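Local atomic coordinates of beta-galactosidase (Trichoderma reesei, PDB entry 3OG2), a protein that probably hydrolyses terminal non-reducing beta-D-galactose residues from beta-D-galactosides, as a glycosylated family 35 glycoside hydrolase built around a TIM barrel. Residues P437-L443 with E491-F495; N311-T317 with Y375-P380; K661-V665 with L859-H864; F847-H853 with A919-V923. All coordinates share one frame. Residues are numbered along the deposited sequence.

Interaction 1: residues P437-L443 with E491-F495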
loop_
_atom_site.group_PDB
_atom_site.type_symbol
_atom_site.label_atom_id
_atom_site.label_comp_id
_atom_site.label_asym_id
_atom_site.label_seq_id
_atom_site.Cartn_x
_atom_site.Cartn_y
_atom_site.Cartn_z
ATOM N N PRO A 437 4.663 -39.708 10.227
ATOM C CA PRO A 437 4.161 -40.124 11.553
ATOM C C PRO A 437 4.695 -41.413 12.174
ATOM O O PRO A 437 4.726 -42.479 11.575
ATOM C CB PRO A 437 2.648 -40.311 11.313
ATOM C CG PRO A 437 2.431 -39.306 10.202
ATOM C CD PRO A 437 3.567 -39.539 9.238
ATOM N N GLN A 438 5.096 -41.326 13.439
ATOM C CA GLN A 438 5.555 -42.505 14.158
ATOM C C GLN A 438 4.420 -43.403 14.551
ATOM O O GLN A 438 4.700 -44.558 14.926
ATOM C CB GLN A 438 6.302 -42.039 15.426
ATOM C CG GLN A 438 7.677 -41.426 15.115
ATOM C CD GLN A 438 8.657 -42.591 15.205
ATOM O OE1 GLN A 438 8.826 -43.161 16.294
ATOM N NE2 GLN A 438 9.271 -42.938 14.059
ATOM N N LEU A 439 3.182 -42.921 14.579
ATOM C CA LEU A 439 2.056 -43.762 14.969
ATOM C C LEU A 439 1.263 -44.162 13.752
ATOM O O LEU A 439 0.112 -44.594 13.918
ATOM C CB LEU A 439 1.180 -43.042 16.030
ATOM C CG LEU A 439 1.894 -42.857 17.380
ATOM C CD1 LEU A 439 1.013 -42.004 18.256
ATOM C CD2 LEU A 439 2.175 -44.219 17.964
ATOM N N GLY A 440 1.811 -44.116 12.560
ATOM C CA GLY A 440 1.093 -44.593 11.389
ATOM C C GLY A 440 0.363 -43.506 10.623
ATOM O O GLY A 440 0.032 -42.442 11.183
ATOM N N GLY A 441 0.100 -43.721 9.322
ATOM C CA GLY A 441 -0.640 -42.776 8.538
ATOM C C GLY A 441 0.274 -41.863 7.758
ATOM O O GLY A 441 1.488 -41.845 7.927
ATOM N N SER A 442 -0.368 -41.098 6.883
ATOM C CA SER A 442 0.325 -40.207 5.951
ATOM C C SER A 442 -0.070 -38.760 6.189
ATOM O O SER A 442 -1.212 -38.500 6.553
ATOM C CB SER A 442 -0.003 -40.496 4.460
ATOM O OG SER A 442 0.464 -41.780 4.104
ATOM N N LEU A 443 0.898 -37.874 5.996
ATOM C CA LEU A 443 0.634 -36.454 5.902
ATOM C C LEU A 443 0.070 -36.089 4.546
ATOM O O LEU A 443 0.284 -36.823 3.565
ATOM C CB LEU A 443 1.953 -35.694 6.069
ATOM C CG LEU A 443 2.689 -36.085 7.355
ATOM C CD1 LEU A 443 4.066 -35.431 7.379
ATOM C CD2 LEU A 443 1.945 -35.775 8.643
ATOM N N GLU A 491 -6.338 -32.895 7.371
ATOM C CA GLU A 491 -4.917 -33.325 7.412
ATOM C C GLU A 491 -4.621 -34.075 8.691
ATOM O O GLU A 491 -5.007 -33.629 9.802
ATOM C CB GLU A 491 -4.019 -32.112 7.333
ATOM C CG GLU A 491 -3.933 -31.381 5.997
ATOM C CD GLU A 491 -3.243 -30.021 6.138
ATOM O OE1 GLU A 491 -2.594 -29.710 7.163
ATOM O OE2 GLU A 491 -3.392 -29.223 5.159
ATOM N N LEU A 492 -3.939 -35.217 8.581
ATOM C CA LEU A 492 -3.432 -35.908 9.746
ATOM C C LEU A 492 -2.117 -35.269 10.153
ATOM O O LEU A 492 -1.266 -35.057 9.287
ATOM C CB LEU A 492 -3.160 -37.376 9.472
ATOM C CG LEU A 492 -2.583 -38.238 10.609
ATOM C CD1 LEU A 492 -3.578 -38.433 11.749
ATOM C CD2 LEU A 492 -2.174 -39.627 10.084
ATOM N N HIS A 493 -1.974 -34.992 11.440
ATOM C CA HIS A 493 -0.723 -34.435 11.959
ATOM C C HIS A 493 -0.263 -35.188 13.189
ATOM O O HIS A 493 -1.052 -35.873 13.861
ATOM C CB HIS A 493 -0.935 -32.955 12.354
ATOM C CG HIS A 493 -0.975 -32.142 11.087
ATOM N ND1 HIS A 493 0.208 -31.954 10.398
ATOM C CD2 HIS A 493 -1.954 -31.553 10.368
ATOM C CE1 HIS A 493 -0.063 -31.236 9.310
ATOM N NE2 HIS A 493 -1.360 -31.007 9.301
ATOM N N GLU A 494 1.050 -35.100 13.451
ATOM C CA GLU A 494 1.597 -35.740 14.648
ATOM C C GLU A 494 2.638 -34.821 15.272
ATOM O O GLU A 494 3.385 -34.144 14.526
ATOM C CB GLU A 494 2.174 -37.106 14.243
ATOM C CG GLU A 494 2.540 -37.907 15.488
ATOM C CD GLU A 494 3.152 -39.238 15.052
ATOM O OE1 GLU A 494 2.383 -40.178 14.708
ATOM O OE2 GLU A 494 4.417 -39.263 15.003
ATOM N N PHE A 495 2.702 -34.814 16.592
ATOM C CA PHE A 495 3.774 -34.102 17.273
ATOM C C PHE A 495 4.171 -34.930 18.496
ATOM O O PHE A 495 3.416 -35.781 18.967
ATOM C CB PHE A 495 3.437 -32.666 17.649
ATOM C CG PHE A 495 2.254 -32.503 18.562
ATOM C CD1 PHE A 495 0.945 -32.618 18.053
ATOM C CD2 PHE A 495 2.482 -32.193 19.884
ATOM C CE1 PHE A 495 -0.136 -32.408 18.912
ATOM C CE2 PHE A 495 1.422 -32.005 20.741
ATOM C CZ PHE A 495 0.120 -32.102 20.240
HETATM O O HOH W 1 -3.133 -36.592 6.097
#

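Interaction 2: residues N311-T317 with Y375-P380. With GOL (glycerol), chain H.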
loop_
_atom_site.group_PDB
_atom_site.type_symbol
_atom_site.label_atom_id
_atom_site.label_comp_id
_atom_site.label_asym_id
_atom_site.label_seq_id
_atom_site.Cartn_x
_atom_site.Cartn_y
_atom_site.Cartn_z
ATOM N N ASN A 311 10.541 -17.903 1.146
ATOM C CA ASN A 311 11.537 -16.959 1.594
ATOM C C ASN A 311 12.063 -17.355 2.982
ATOM O O ASN A 311 13.247 -17.150 3.265
ATOM C CB ASN A 311 10.936 -15.530 1.644
ATOM C CG ASN A 311 10.613 -15.050 0.234
ATOM O OD1 ASN A 311 11.237 -15.457 -0.747
ATOM N ND2 ASN A 311 9.603 -14.171 0.129
ATOM N N MET A 312 11.174 -17.906 3.827
ATOM C CA MET A 312 11.657 -18.468 5.087
ATOM C C MET A 312 12.579 -19.657 4.804
ATOM O O MET A 312 13.535 -19.881 5.551
ATOM C CB MET A 312 10.469 -18.924 5.952
ATOM C CG MET A 312 9.554 -17.690 6.243
ATOM S SD MET A 312 8.037 -18.269 7.038
ATOM C CE MET A 312 6.916 -16.892 6.618
ATOM N N ALA A 313 12.318 -20.416 3.693
ATOM C CA ALA A 313 13.234 -21.541 3.367
ATOM C C ALA A 313 14.647 -21.046 3.101
ATOM O O ALA A 313 15.620 -21.786 3.274
ATOM C CB ALA A 313 12.659 -22.245 2.170
ATOM N N ALA A 314 14.793 -19.793 2.658
ATOM C CA ALA A 314 16.096 -19.162 2.381
ATOM C C ALA A 314 16.604 -18.384 3.598
ATOM O O ALA A 314 17.674 -17.741 3.493
ATOM C CB ALA A 314 15.989 -18.273 1.176
ATOM N N GLY A 315 15.888 -18.365 4.730
ATOM C CA GLY A 315 16.344 -17.709 5.930
ATOM C C GLY A 315 16.168 -16.223 5.900
ATOM O O GLY A 315 16.942 -15.495 6.563
ATOM N N VAL A 316 15.139 -15.679 5.237
ATOM C CA VAL A 316 14.971 -14.205 5.348
ATOM C C VAL A 316 14.742 -13.780 6.775
ATOM O O VAL A 316 13.925 -14.358 7.497
ATOM C CB VAL A 316 13.821 -13.780 4.425
ATOM C CG1 VAL A 316 12.426 -14.223 4.947
ATOM C CG2 VAL A 316 13.864 -12.277 4.194
ATOM N N THR A 317 15.451 -12.714 7.209
ATOM C CA THR A 317 15.215 -12.230 8.564
ATOM C C THR A 317 14.886 -10.728 8.570
ATOM O O THR A 317 14.621 -10.203 9.649
ATOM C CB THR A 317 16.362 -12.506 9.510
ATOM O OG1 THR A 317 17.550 -11.964 8.924
ATOM C CG2 THR A 317 16.546 -14.035 9.736
ATOM N N TYR A 375 14.590 -20.022 14.594
ATOM C CA TYR A 375 14.645 -19.826 13.132
ATOM C C TYR A 375 15.808 -18.937 12.715
ATOM O O TYR A 375 16.429 -19.102 11.656
ATOM C CB TYR A 375 13.301 -19.239 12.684
ATOM C CG TYR A 375 13.317 -18.632 11.283
ATOM C CD1 TYR A 375 13.204 -19.415 10.146
ATOM C CD2 TYR A 375 13.436 -17.243 11.125
ATOM C CE1 TYR A 375 13.217 -18.870 8.879
ATOM C CE2 TYR A 375 13.439 -16.669 9.866
ATOM C CZ TYR A 375 13.337 -17.493 8.738
ATOM O OH TYR A 375 13.326 -16.987 7.476
ATOM N N ILE A 376 16.161 -17.961 13.534
ATOM C CA ILE A 376 17.171 -16.990 13.166
ATOM C C ILE A 376 18.522 -17.630 13.056
ATOM O O ILE A 376 19.316 -17.248 12.180
ATOM C CB ILE A 376 17.220 -15.855 14.185
ATOM C CG1 ILE A 376 15.911 -15.075 14.176
ATOM C CG2 ILE A 376 18.423 -14.970 13.847
ATOM C CD1 ILE A 376 15.756 -14.087 15.307
ATOM N N THR A 377 18.806 -18.596 13.965
ATOM C CA THR A 377 20.221 -19.038 13.912
ATOM C C THR A 377 20.331 -20.406 13.262
ATOM O O THR A 377 21.470 -20.879 13.166
ATOM C CB THR A 377 20.810 -18.994 15.316
ATOM O OG1 THR A 377 19.873 -19.735 16.121
ATOM C CG2 THR A 377 20.944 -17.566 15.857
ATOM N N ALA A 378 19.236 -20.974 12.795
ATOM C CA ALA A 378 19.286 -22.208 11.983
ATOM C C ALA A 378 19.937 -21.845 10.665
ATOM O O ALA A 378 19.784 -20.724 10.155
ATOM C CB ALA A 378 17.896 -22.784 11.796
ATOM N N THR A 379 20.674 -22.748 10.046
ATOM C CA THR A 379 21.299 -22.484 8.757
ATOM C C THR A 379 20.508 -23.024 7.592
ATOM O O THR A 379 20.297 -24.251 7.517
ATOM C CB THR A 379 22.674 -23.199 8.732
ATOM O OG1 THR A 379 23.477 -22.730 9.832
ATOM C CG2 THR A 379 23.385 -22.860 7.430
ATOM N N PRO A 380 20.039 -22.166 6.692
ATOM C CA PRO A 380 19.292 -22.681 5.531
ATOM C C PRO A 380 20.266 -23.416 4.644
ATOM O O PRO A 380 21.392 -22.960 4.392
ATOM C CB PRO A 380 18.831 -21.402 4.836
ATOM C CG PRO A 380 18.987 -20.301 5.833
ATOM C CD PRO A 380 20.159 -20.709 6.676
HETATM C C1 GOL H . 20.300 -17.669 9.159
HETATM O O1 GOL H . 21.493 -17.084 8.655
HETATM C C2 GOL H . 19.059 -16.929 8.719
HETATM O O2 GOL H . 19.200 -16.265 7.474
HETATM C C3 GOL H . 17.734 -17.555 9.102
HETATM O O3 GOL H . 17.828 -18.944 9.338
#

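Interaction 3: residues K661-V665 with L859-H864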
loop_
_atom_site.group_PDB
_atom_site.type_symbol
_atom_site.label_atom_id
_atom_site.label_comp_id
_atom_site.label_asym_id
_atom_site.label_seq_id
_atom_site.Cartn_x
_atom_site.Cartn_y
_atom_site.Cartn_z
ATOM N N LYS A 661 -29.479 18.247 -3.757
ATOM C CA LYS A 661 -29.754 19.487 -4.516
ATOM C C LYS A 661 -28.472 19.873 -5.249
ATOM O O LYS A 661 -27.530 20.453 -4.669
ATOM C CB LYS A 661 -30.221 20.577 -3.562
ATOM C CG LYS A 661 -30.639 21.819 -4.280
ATOM C CD LYS A 661 -31.283 22.849 -3.356
ATOM C CE LYS A 661 -31.721 24.037 -4.205
ATOM N NZ LYS A 661 -31.881 25.281 -3.425
ATOM N N TRP A 662 -28.377 19.500 -6.501
ATOM C CA TRP A 662 -27.183 19.710 -7.314
ATOM C C TRP A 662 -27.168 21.118 -7.932
ATOM O O TRP A 662 -28.181 21.588 -8.424
ATOM C CB TRP A 662 -27.093 18.707 -8.468
ATOM C CG TRP A 662 -26.721 17.334 -7.958
ATOM C CD1 TRP A 662 -27.580 16.304 -7.709
ATOM C CD2 TRP A 662 -25.414 16.850 -7.633
ATOM N NE1 TRP A 662 -26.889 15.200 -7.250
ATOM C CE2 TRP A 662 -25.539 15.503 -7.189
ATOM C CE3 TRP A 662 -24.144 17.444 -7.672
ATOM C CZ2 TRP A 662 -24.436 14.744 -6.798
ATOM C CZ3 TRP A 662 -23.044 16.703 -7.291
ATOM C CH2 TRP A 662 -23.176 15.376 -6.860
ATOM N N TYR A 663 -25.987 21.722 -7.909
ATOM C CA TYR A 663 -25.740 23.005 -8.528
ATOM C C TYR A 663 -24.725 22.791 -9.636
ATOM O O TYR A 663 -23.822 21.993 -9.471
ATOM C CB TYR A 663 -25.172 24.003 -7.509
ATOM C CG TYR A 663 -26.228 24.450 -6.516
ATOM C CD1 TYR A 663 -26.559 23.740 -5.361
ATOM C CD2 TYR A 663 -26.920 25.638 -6.747
ATOM C CE1 TYR A 663 -27.543 24.228 -4.498
ATOM C CE2 TYR A 663 -27.890 26.120 -5.896
ATOM C CZ TYR A 663 -28.185 25.399 -4.772
ATOM O OH TYR A 663 -29.171 25.916 -3.962
ATOM N N LYS A 664 -24.847 23.562 -10.712
ATOM C CA LYS A 664 -23.953 23.400 -11.860
ATOM C C LYS A 664 -23.268 24.700 -12.232
ATOM O O LYS A 664 -23.895 25.765 -12.146
ATOM C CB LYS A 664 -24.809 22.905 -13.031
ATOM C CG LYS A 664 -24.077 22.766 -14.366
ATOM C CD LYS A 664 -25.071 22.484 -15.485
ATOM C CE LYS A 664 -24.381 22.297 -16.817
ATOM N NZ LYS A 664 -25.170 22.768 -17.987
ATOM N N VAL A 665 -22.033 24.586 -12.716
ATOM C CA VAL A 665 -21.347 25.743 -13.294
ATOM C C VAL A 665 -20.638 25.286 -14.570
ATOM O O VAL A 665 -20.069 24.194 -14.604
ATOM C CB VAL A 665 -20.430 26.425 -12.270
ATOM C CG1 VAL A 665 -19.267 25.552 -11.829
ATOM C CG2 VAL A 665 -19.866 27.737 -12.849
ATOM N N LEU A 859 -22.654 29.675 -4.192
ATOM C CA LEU A 859 -23.700 29.091 -5.030
ATOM C C LEU A 859 -24.307 30.094 -5.995
ATOM O O LEU A 859 -24.914 29.697 -7.004
ATOM C CB LEU A 859 -24.765 28.440 -4.116
ATOM C CG LEU A 859 -24.257 27.304 -3.224
ATOM C CD1 LEU A 859 -25.349 26.558 -2.485
ATOM C CD2 LEU A 859 -23.515 26.275 -4.060
ATOM N N SER A 860 -24.174 31.395 -5.737
ATOM C CA SER A 860 -24.673 32.385 -6.691
ATOM C C SER A 860 -23.962 32.326 -8.030
ATOM O O SER A 860 -24.388 32.872 -9.075
ATOM C CB SER A 860 -24.520 33.780 -6.051
ATOM O OG SER A 860 -23.135 34.081 -5.890
ATOM N N ASP A 861 -22.807 31.660 -8.060
ATOM C CA ASP A 861 -22.070 31.534 -9.322
ATOM C C ASP A 861 -22.509 30.288 -10.078
ATOM O O ASP A 861 -22.070 30.059 -11.211
ATOM C CB ASP A 861 -20.567 31.500 -9.039
ATOM C CG ASP A 861 -20.060 32.842 -8.539
ATOM O OD1 ASP A 861 -20.265 33.848 -9.259
ATOM O OD2 ASP A 861 -19.463 32.883 -7.436
ATOM N N PHE A 862 -23.352 29.495 -9.452
ATOM C CA PHE A 862 -23.855 28.255 -10.037
ATOM C C PHE A 862 -25.327 28.420 -10.427
ATOM O O PHE A 862 -25.915 29.435 -10.091
ATOM C CB PHE A 862 -23.781 27.137 -9.015
ATOM C CG PHE A 862 -22.394 26.655 -8.643
ATOM C CD1 PHE A 862 -21.461 27.487 -8.035
ATOM C CD2 PHE A 862 -22.051 25.326 -8.921
ATOM C CE1 PHE A 862 -20.194 26.958 -7.690
ATOM C CE2 PHE A 862 -20.809 24.814 -8.528
ATOM C CZ PHE A 862 -19.889 25.635 -7.907
ATOM N N THR A 863 -25.855 27.430 -11.121
ATOM C CA THR A 863 -27.249 27.378 -11.535
ATOM C C THR A 863 -27.892 26.167 -10.851
ATOM O O THR A 863 -27.232 25.178 -10.591
ATOM C CB THR A 863 -27.369 27.172 -13.048
ATOM O OG1 THR A 863 -27.170 28.480 -13.634
ATOM C CG2 THR A 863 -28.740 26.698 -13.460
ATOM N N HIS A 864 -29.169 26.226 -10.548
ATOM C CA HIS A 864 -29.908 25.104 -10.007
ATOM C C HIS A 864 -31.196 24.987 -10.822
ATOM O O HIS A 864 -31.820 26.025 -11.058
ATOM C CB HIS A 864 -30.287 25.253 -8.532
ATOM C CG HIS A 864 -31.137 24.098 -8.068
ATOM N ND1 HIS A 864 -32.495 24.206 -7.838
ATOM C CD2 HIS A 864 -30.766 22.796 -7.807
ATOM C CE1 HIS A 864 -32.936 22.997 -7.445
ATOM N NE2 HIS A 864 -31.912 22.143 -7.422
#

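Interaction 4: residues F847-H853 with A919-V923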
loop_
_atom_site.group_PDB
_atom_site.type_symbol
_atom_site.label_atom_id
_atom_site.label_comp_id
_atom_site.label_asym_id
_atom_site.label_seq_id
_atom_site.Cartn_x
_atom_site.Cartn_y
_atom_site.Cartn_z
ATOM N N PHE A 847 -13.162 25.431 -12.948
ATOM C CA PHE A 847 -13.755 25.358 -11.580
ATOM C C PHE A 847 -12.673 25.182 -10.512
ATOM O O PHE A 847 -12.820 25.698 -9.375
ATOM C CB PHE A 847 -14.821 24.266 -11.451
ATOM C CG PHE A 847 -14.251 22.842 -11.403
ATOM C CD1 PHE A 847 -14.065 22.238 -10.179
ATOM C CD2 PHE A 847 -13.910 22.144 -12.544
ATOM C CE1 PHE A 847 -13.555 20.953 -10.026
ATOM C CE2 PHE A 847 -13.405 20.839 -12.439
ATOM C CZ PHE A 847 -13.211 20.261 -11.186
ATOM N N GLU A 848 -11.592 24.436 -10.826
ATOM C CA GLU A 848 -10.491 24.240 -9.864
ATOM C C GLU A 848 -9.741 25.545 -9.626
ATOM O O GLU A 848 -9.406 25.884 -8.490
ATOM C CB GLU A 848 -9.517 23.166 -10.425
ATOM C CG GLU A 848 -10.183 21.813 -10.649
ATOM C CD GLU A 848 -9.203 20.795 -11.217
ATOM O OE1 GLU A 848 -8.814 20.892 -12.431
ATOM O OE2 GLU A 848 -8.839 19.874 -10.441
ATOM N N ARG A 849 -9.478 26.274 -10.749
ATOM C CA ARG A 849 -8.728 27.508 -10.607
ATOM C C ARG A 849 -9.478 28.474 -9.701
ATOM O O ARG A 849 -8.846 29.226 -8.952
ATOM C CB ARG A 849 -8.514 28.191 -11.973
ATOM C CG ARG A 849 -7.729 27.271 -12.940
ATOM C CD ARG A 849 -7.308 28.043 -14.176
ATOM N NE ARG A 849 -8.329 28.811 -14.885
ATOM C CZ ARG A 849 -8.936 28.505 -16.021
ATOM N NH1 ARG A 849 -8.744 27.348 -16.652
ATOM N NH2 ARG A 849 -9.791 29.362 -16.556
ATOM N N GLN A 850 -10.807 28.486 -9.756
ATOM C CA GLN A 850 -11.581 29.432 -8.956
ATOM C C GLN A 850 -11.734 28.938 -7.515
ATOM O O GLN A 850 -12.173 29.708 -6.661
ATOM C CB GLN A 850 -13.001 29.577 -9.518
ATOM C CG GLN A 850 -13.005 30.010 -11.005
ATOM C CD GLN A 850 -12.887 31.540 -11.001
ATOM O OE1 GLN A 850 -13.745 32.267 -10.473
ATOM N NE2 GLN A 850 -11.805 32.036 -11.511
ATOM N N GLY A 851 -11.410 27.686 -7.229
ATOM C CA GLY A 851 -11.661 27.177 -5.878
ATOM C C GLY A 851 -13.092 26.663 -5.710
ATOM O O GLY A 851 -13.504 26.444 -4.564
ATOM N N PHE A 852 -13.847 26.487 -6.802
ATOM C CA PHE A 852 -15.257 26.091 -6.687
ATOM C C PHE A 852 -15.422 24.656 -6.235
ATOM O O PHE A 852 -16.537 24.295 -5.859
ATOM C CB PHE A 852 -16.022 26.271 -7.991
ATOM C CG PHE A 852 -16.213 27.715 -8.413
ATOM C CD1 PHE A 852 -15.995 28.767 -7.530
ATOM C CD2 PHE A 852 -16.596 27.996 -9.716
ATOM C CE1 PHE A 852 -16.196 30.094 -7.964
ATOM C CE2 PHE A 852 -16.848 29.295 -10.134
ATOM C CZ PHE A 852 -16.639 30.344 -9.252
ATOM N N HIS A 853 -14.386 23.835 -6.197
ATOM C CA HIS A 853 -14.395 22.519 -5.608
ATOM C C HIS A 853 -14.291 22.523 -4.094
ATOM O O HIS A 853 -14.361 21.432 -3.484
ATOM C CB HIS A 853 -13.222 21.690 -6.181
ATOM C CG HIS A 853 -11.899 22.322 -5.909
ATOM N ND1 HIS A 853 -10.906 21.851 -5.071
ATOM C CD2 HIS A 853 -11.458 23.466 -6.478
ATOM C CE1 HIS A 853 -9.882 22.730 -5.146
ATOM N NE2 HIS A 853 -10.237 23.700 -5.983
ATOM N N ALA A 919 -14.575 12.188 -15.624
ATOM C CA ALA A 919 -15.128 12.919 -14.482
ATOM C C ALA A 919 -14.063 12.971 -13.388
ATOM O O ALA A 919 -13.163 12.100 -13.287
ATOM C CB ALA A 919 -16.372 12.207 -13.928
ATOM N N LEU A 920 -14.130 14.004 -12.593
ATOM C CA LEU A 920 -13.326 14.156 -11.387
ATOM C C LEU A 920 -14.296 14.199 -10.188
ATOM O O LEU A 920 -15.306 14.888 -10.258
ATOM C CB LEU A 920 -12.507 15.433 -11.409
ATOM C CG LEU A 920 -11.527 15.561 -12.563
ATOM C CD1 LEU A 920 -10.976 16.970 -12.615
ATOM C CD2 LEU A 920 -10.371 14.569 -12.328
ATOM N N LEU A 921 -13.910 13.482 -9.145
ATOM C CA LEU A 921 -14.703 13.425 -7.913
ATOM C C LEU A 921 -13.999 14.252 -6.829
ATOM O O LEU A 921 -12.810 13.991 -6.581
ATOM C CB LEU A 921 -14.856 11.962 -7.461
ATOM C CG LEU A 921 -15.529 11.779 -6.108
ATOM C CD1 LEU A 921 -17.013 12.172 -6.130
ATOM C CD2 LEU A 921 -15.389 10.300 -5.711
ATOM N N TYR A 922 -14.668 15.179 -6.194
ATOM C CA TYR A 922 -14.136 15.937 -5.085
ATOM C C TYR A 922 -14.995 15.702 -3.863
ATOM O O TYR A 922 -16.223 15.633 -3.959
ATOM C CB TYR A 922 -14.139 17.397 -5.437
ATOM C CG TYR A 922 -13.002 17.837 -6.317
ATOM C CD1 TYR A 922 -11.875 18.319 -5.637
ATOM C CD2 TYR A 922 -12.958 17.876 -7.698
ATOM C CE1 TYR A 922 -10.714 18.797 -6.186
ATOM C CE2 TYR A 922 -11.740 18.368 -8.281
ATOM C CZ TYR A 922 -10.669 18.797 -7.562
ATOM O OH TYR A 922 -9.494 19.318 -8.137
ATOM N N VAL A 923 -14.332 15.558 -2.746
ATOM C CA VAL A 923 -15.024 15.459 -1.447
ATOM C C VAL A 923 -14.382 16.456 -0.492
ATOM O O VAL A 923 -13.201 16.303 -0.168
ATOM C CB VAL A 923 -14.982 14.047 -0.888
ATOM C CG1 VAL A 923 -15.657 14.062 0.497
ATOM C CG2 VAL A 923 -15.647 13.081 -1.866
#

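Interaction 1: residues P437-L443 with E491-F495
A buried carboxylate holding the backbone of a surface turn defines this contact, in which the loop 437-443, between strands 434-436 and 443-445, lies over the beginning of strand 492-497. Glu-494, with its CA-to-CB bond directed at the loop, reaches out with chi1 and chi2 both trans and receives two backbone hydrogen bonds: Gln-438 N to Glu-494 OE2 at 2.7 Å and Leu-439 N to Glu-494 OE1 at 2.9 Å. Each carboxylate oxygen thus takes one of two successive amides. Those amides belong to the central residues of a type I beta turn, Pro-437 to Gly-440, whose own closing bond, Gly-440 N to Pro-437 O, is weak at 3.5 Å. A cis peptide bond precedes Pro-437. The strand belongs to the large antiparallel sheet of the all-beta region matched by beta-galactosidase domain 2, and its neighbours there help to hold the carboxylate: Tyr-466 bonds OE2 and Gln-530 bonds OE1. Further along the loop, Leu-492 fits beneath the glycines. Its CD2 lies 3.8 Å from Gly-441 CA, where a beta carbon would collide with it. Leu-443 CD2 comes within 3.4 Å of Leu-492 O, and a water bridges the two backbones, donating to Ser-442 O at 2.7 Å and accepting from Leu-492 N at 3.0 Å.

Interaction 2: residues N311-T317 with Y375-P380
Tyr-375 gives up the most surface here, about 101 Å², and its ring reaches across to the end of helix 301-313. Tyr-375 OH donates a hydrogen bond to Val-316 O at 2.7 Å and lies 3.3 Å from Met-312 CA; Met-312 CB packs 4.0 Å from Tyr-375 CE1. That carbonyl belongs to the last residue of a Schellman motif, in which Gly-315, at positive phi, ends the helix through Val-316 N to Asn-311 O (3.1 Å) and Gly-315 N to Met-312 O (2.9 Å). This joins the family 35 TIM-barrel part of the chain to the start of the following beta region. Pro-380, second in buried area, sets its CG 3.7 Å from Gly-315 CA, leaving no room there for a beta carbon. Thr-317 contributes its methyl, CG2 4.1 Å from Tyr-375 CE2, while its hydroxyl bonds to His-31 O. A glycerol, probably from the crystallisation liquor, occupies the remaining gap, with C3 over one face of the tyrosine ring and O2 donating to Gly-315 O at 2.6 Å.

Interaction 3: residues K661-V665 with L859-H864
Rings and aliphatic ends fit into one another along the edge strand 663-666, against which the loop 859-864 is laid. Leu-859, on a short 3-10 turn, lies over one face of the Tyr-663 ring in a CH-pi contact, CD1 4.0 Å from the centroid. Phe-862 fills the hollow between Tyr-663 and Val-665: its CD2 is 3.7 Å from Tyr-663 CB, and Val-665 CG1 sits over its face, 4.0 Å from the centroid. The backbones meet in a single antiparallel bridge, a hydrogen-bonded pair with Lys-664 N to Thr-863 O at 2.9 Å and Thr-863 N to Lys-664 O at 2.8 Å. The loop thereby covers an outer edge of the five-stranded antiparallel sheet, while on the strand's other edge Tyr-663 and Val-665 bond to strand 883-894. At the exposed end, the extended Lys-661 passes across the His-864 ring, placing CE over its face, 3.6 Å from the centroid, before NZ bonds to Tyr-663 OH at 2.8 Å. His-864 CB packs 3.7 Å from Tyr-663 CE2, the two rings meeting obliquely.

Interaction 4: residues F847-H853 with A919-V923
His-853 overlaps the ring of Tyr-922, its CB lying over one face in a CH-pi contact, 3.7 Å from the ring centroid. The imidazole stays close as well, with ND1 3.3 Å from Tyr-922 CE1, though the two rings meet obliquely at 51°. Phe-847 completes the aromatic cluster: its CE1 is 3.6 Å from Tyr-922 CE2, its ring plane perpendicular to that of the tyrosine, and its CZ touches Leu-920 CD1 at 4.2 Å. At the tip of the tyrosine, Tyr-922 OH donates a very short hydrogen bond of 2.5 Å to Glu-848 OE2, an oxygen that also accepts from Gly-843 N. The residues are brought together by the turn after the helix, where Gly-851, at positive phi, forms a Schellman motif with Phe-852 N bonded to Phe-847 O at 2.9 Å and Gly-851 N to Glu-848 O at 3.0 Å. The short helix 846-850 so packs on a face of the antiparallel sheet of this all-beta domain, at strand 917-923, which lies between strands 953-962 and 926-932.

Along the chain, interaction 2 closes before interaction 1 opens, and both precede interactions 3 and 4, whose segments alternate. Interactions 1 and 2 lie 25 Å apart between centres and reach the same eight-stranded antiparallel sheet, at strand 492-497 and at one of its outermost strands, 379-380; interaction 2 also ties that sheet to the barrel. On the opposite side of the chain's centre, interactions 3 and 4 have centres about 13 Å apart and share a five-stranded sheet. They touch through Phe-852, whose CB is 3.9 Å from Phe-862 CZ. With centres of interactions 1 and 3 about 73 Å apart, the two pairs lie in separate beta regions of the molecule.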